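Local atomic coordinates of putative Outer membrane protein (Helicobacter pylori, PDB entry 6GW5), a protein that probably acts as an outer membrane adhesin, its extracellular lectin-like domain, the part modelled here, attaching the bacterium to host glycans. Residues 380-386 with 399-405. Numbering follows the deposited sequence.
Sequences KDIITLP and YQINPEQ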
loop_
_atom_site.group_PDB
_atom_site.type_symbol
_atom_site.label_atom_id
_atom_site.label_comp_id
_atom_site.label_asym_id
_atom_site.label_seq_id
_atom_site.Cartn_x
_atom_site.Cartn_y
_atom_site.Cartn_z
ATOM N N LYS A 380 26.357 33.372 -25.191
ATOM C CA LYS A 380 27.088 34.134 -24.229
ATOM C C LYS A 380 26.189 34.493 -23.037
ATOM O O LYS A 380 25.116 35.107 -23.201
ATOM C CB LYS A 380 27.653 35.407 -24.890
ATOM C CG LYS A 380 28.323 36.419 -23.961
ATOM C CD LYS A 380 29.715 35.975 -23.521
ATOM C CE LYS A 380 30.450 37.054 -22.697
ATOM N NZ LYS A 380 31.504 37.846 -23.417
ATOM N N ASP A 381 26.637 34.118 -21.838
ATOM C CA ASP A 381 25.901 34.408 -20.621
ATOM C C ASP A 381 24.443 33.859 -20.653
ATOM O O ASP A 381 23.534 34.424 -20.051
ATOM C CB ASP A 381 25.900 35.927 -20.357
ATOM C CG ASP A 381 27.285 36.478 -19.919
ATOM O OD1 ASP A 381 28.168 35.738 -19.434
ATOM O OD2 ASP A 381 27.479 37.687 -20.077
ATOM N N ILE A 382 24.215 32.762 -21.370
ATOM C CA ILE A 382 22.891 32.147 -21.377
ATOM C C ILE A 382 22.483 31.726 -19.954
ATOM O O ILE A 382 21.312 31.724 -19.598
ATOM C CB ILE A 382 22.837 30.927 -22.342
ATOM C CG1 ILE A 382 21.405 30.417 -22.509
ATOM C CG2 ILE A 382 23.726 29.761 -21.887
ATOM C CD1 ILE A 382 21.238 29.613 -23.783
ATOM N N ILE A 383 23.465 31.368 -19.145
ATOM C CA ILE A 383 23.256 31.152 -17.734
ATOM C C ILE A 383 24.255 31.941 -16.912
ATOM O O ILE A 383 25.437 31.904 -17.137
ATOM C CB ILE A 383 23.293 29.642 -17.386
ATOM C CG1 ILE A 383 22.908 29.413 -15.926
ATOM C CG2 ILE A 383 24.669 29.062 -17.638
ATOM C CD1 ILE A 383 22.617 27.962 -15.616
ATOM N N THR A 384 23.745 32.522 -15.852
ATOM C CA THR A 384 24.436 33.490 -15.051
ATOM C C THR A 384 24.032 33.399 -13.615
ATOM O O THR A 384 23.012 32.809 -13.307
ATOM C CB THR A 384 23.986 34.839 -15.630
ATOM O OG1 THR A 384 25.099 35.381 -16.318
ATOM C CG2 THR A 384 23.399 35.810 -14.598
ATOM N N LEU A 385 24.842 33.949 -12.723
ATOM C CA LEU A 385 24.510 34.010 -11.307
ATOM C C LEU A 385 24.557 35.458 -10.846
ATOM O O LEU A 385 25.623 35.985 -10.538
ATOM C CB LEU A 385 25.434 33.131 -10.435
ATOM C CG LEU A 385 25.089 33.178 -8.922
ATOM C CD1 LEU A 385 23.704 32.599 -8.659
ATOM C CD2 LEU A 385 26.128 32.480 -8.040
ATOM N N PRO A 386 23.392 36.077 -10.765
ATOM C CA PRO A 386 23.292 37.479 -10.420
ATOM C C PRO A 386 23.987 37.863 -9.121
ATOM O O PRO A 386 23.839 37.192 -8.102
ATOM C CB PRO A 386 21.762 37.713 -10.318
ATOM C CG PRO A 386 21.202 36.732 -11.269
ATOM C CD PRO A 386 22.066 35.514 -11.078
ATOM N N TYR A 399 20.388 30.576 -10.200
ATOM C CA TYR A 399 20.950 30.891 -11.521
ATOM C C TYR A 399 19.881 31.449 -12.425
ATOM O O TYR A 399 18.748 31.027 -12.316
ATOM C CB TYR A 399 21.533 29.637 -12.165
ATOM C CG TYR A 399 22.699 29.128 -11.387
ATOM C CD1 TYR A 399 23.934 29.735 -11.506
ATOM C CD2 TYR A 399 22.573 28.055 -10.513
ATOM C CE1 TYR A 399 25.019 29.296 -10.764
ATOM C CE2 TYR A 399 23.648 27.591 -9.780
ATOM C CZ TYR A 399 24.857 28.223 -9.892
ATOM O OH TYR A 399 25.927 27.773 -9.169
ATOM N N GLN A 400 20.227 32.400 -13.290
ATOM C CA GLN A 400 19.266 32.924 -14.279
ATOM C C GLN A 400 19.619 32.417 -15.605
ATOM O O GLN A 400 20.742 32.522 -16.045
ATOM C CB GLN A 400 19.185 34.456 -14.320
ATOM C CG GLN A 400 18.720 35.083 -12.993
ATOM C CD GLN A 400 17.421 34.488 -12.348
ATOM O OE1 GLN A 400 17.469 33.786 -11.332
ATOM N NE2 GLN A 400 16.267 34.832 -12.902
ATOM N N ILE A 401 18.648 31.792 -16.215
ATOM C CA ILE A 401 18.754 31.360 -17.585
ATOM C C ILE A 401 18.005 32.355 -18.453
ATOM O O ILE A 401 16.805 32.570 -18.291
ATOM C CB ILE A 401 18.117 29.970 -17.746
ATOM C CG1 ILE A 401 18.905 28.936 -16.919
ATOM C CG2 ILE A 401 18.038 29.558 -19.228
ATOM C CD1 ILE A 401 18.039 27.860 -16.358
ATOM N N ASN A 402 18.716 32.920 -19.402
ATOM C CA ASN A 402 18.133 33.850 -20.348
ATOM C C ASN A 402 17.084 33.183 -21.235
ATOM O O ASN A 402 17.395 32.281 -22.001
ATOM C CB ASN A 402 19.235 34.445 -21.225
ATOM C CG ASN A 402 18.722 35.548 -22.115
ATOM O OD1 ASN A 402 17.864 35.330 -22.979
ATOM N ND2 ASN A 402 19.209 36.743 -21.892
ATOM N N PRO A 403 15.838 33.629 -21.148
ATOM C CA PRO A 403 14.805 32.889 -21.893
ATOM C C PRO A 403 14.798 33.078 -23.417
ATOM O O PRO A 403 14.382 32.157 -24.110
ATOM C CB PRO A 403 13.509 33.402 -21.274
ATOM C CG PRO A 403 13.852 34.775 -20.802
ATOM C CD PRO A 403 15.274 34.738 -20.356
ATOM N N GLU A 404 15.207 34.250 -23.929
ATOM C CA GLU A 404 15.333 34.455 -25.410
ATOM C C GLU A 404 16.334 33.451 -25.958
ATOM O O GLU A 404 16.058 32.734 -26.904
ATOM C CB GLU A 404 15.792 35.874 -25.888
ATOM C CG GLU A 404 15.618 37.083 -24.971
ATOM C CD GLU A 404 14.168 37.374 -24.558
ATOM O OE1 GLU A 404 13.989 37.688 -23.360
ATOM O OE2 GLU A 404 13.211 37.302 -25.387
ATOM N N GLN A 405 17.499 33.406 -25.331
ATOM C CA GLN A 405 18.580 32.584 -25.822
ATOM C C GLN A 405 18.246 31.100 -25.660
ATOM O O GLN A 405 18.640 30.274 -26.493
ATOM C CB GLN A 405 19.884 32.936 -25.114
ATOM C CG GLN A 405 20.327 34.392 -25.212
ATOM C CD GLN A 405 21.565 34.667 -24.382
ATOM O OE1 GLN A 405 21.507 35.330 -23.354
ATOM N NE2 GLN A 405 22.699 34.134 -24.823
#
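Two short antiparallel strands, 383-384 and 400-401, form a two-stranded ribbon near the C-terminal end of the SabA adhesin domain, about 44 Å from the centre of the chain (centre to centre), and lie against the long helices 3-32 and 348-370. Backbone hydrogen bonds set the register. Thr-384 and Gln-400 are the hydrogen-bonded pair, with Thr-384 N to Gln-400 O at 3.0 Å and Gln-400 N to Thr-384 O at 2.8 Å; Asn-402 N to Ile-382 O, 2.9 Å, continues the ladder past the non-hydrogen-bonded pair Ile-383 and Ile-401. CA-H...O contacts supplement it, such as Ile-383 CA to Gln-400 O at 3.3 Å. Apolar side chains meet on the Ile-383/Ile-401 face: Ile-383 CD1 lies 4.0 Å from Tyr-399 CB and 4.1 Å from Ile-401 CG1. Leu-385 CD1 covers one face of the Tyr-399 ring, which also stacks with Tyr-359 of helix 348-370, while Ile-383 touches Val-22 of helix 3-32, so the ribbon packs across both helices. Past the end of strand 383-384, Pro-386 CG rests 3.4 Å from Gln-400 CG. Beyond strand 400-401 the chain turns directly into helix 403-415. Asn-402 is its N-cap, OD1 accepting from Gln-405 N at 3.1 Å. The side chain of that same Gln-405 reaches back to segment 380-386, where NE2 donates to Lys-380 O at 3.1 Å.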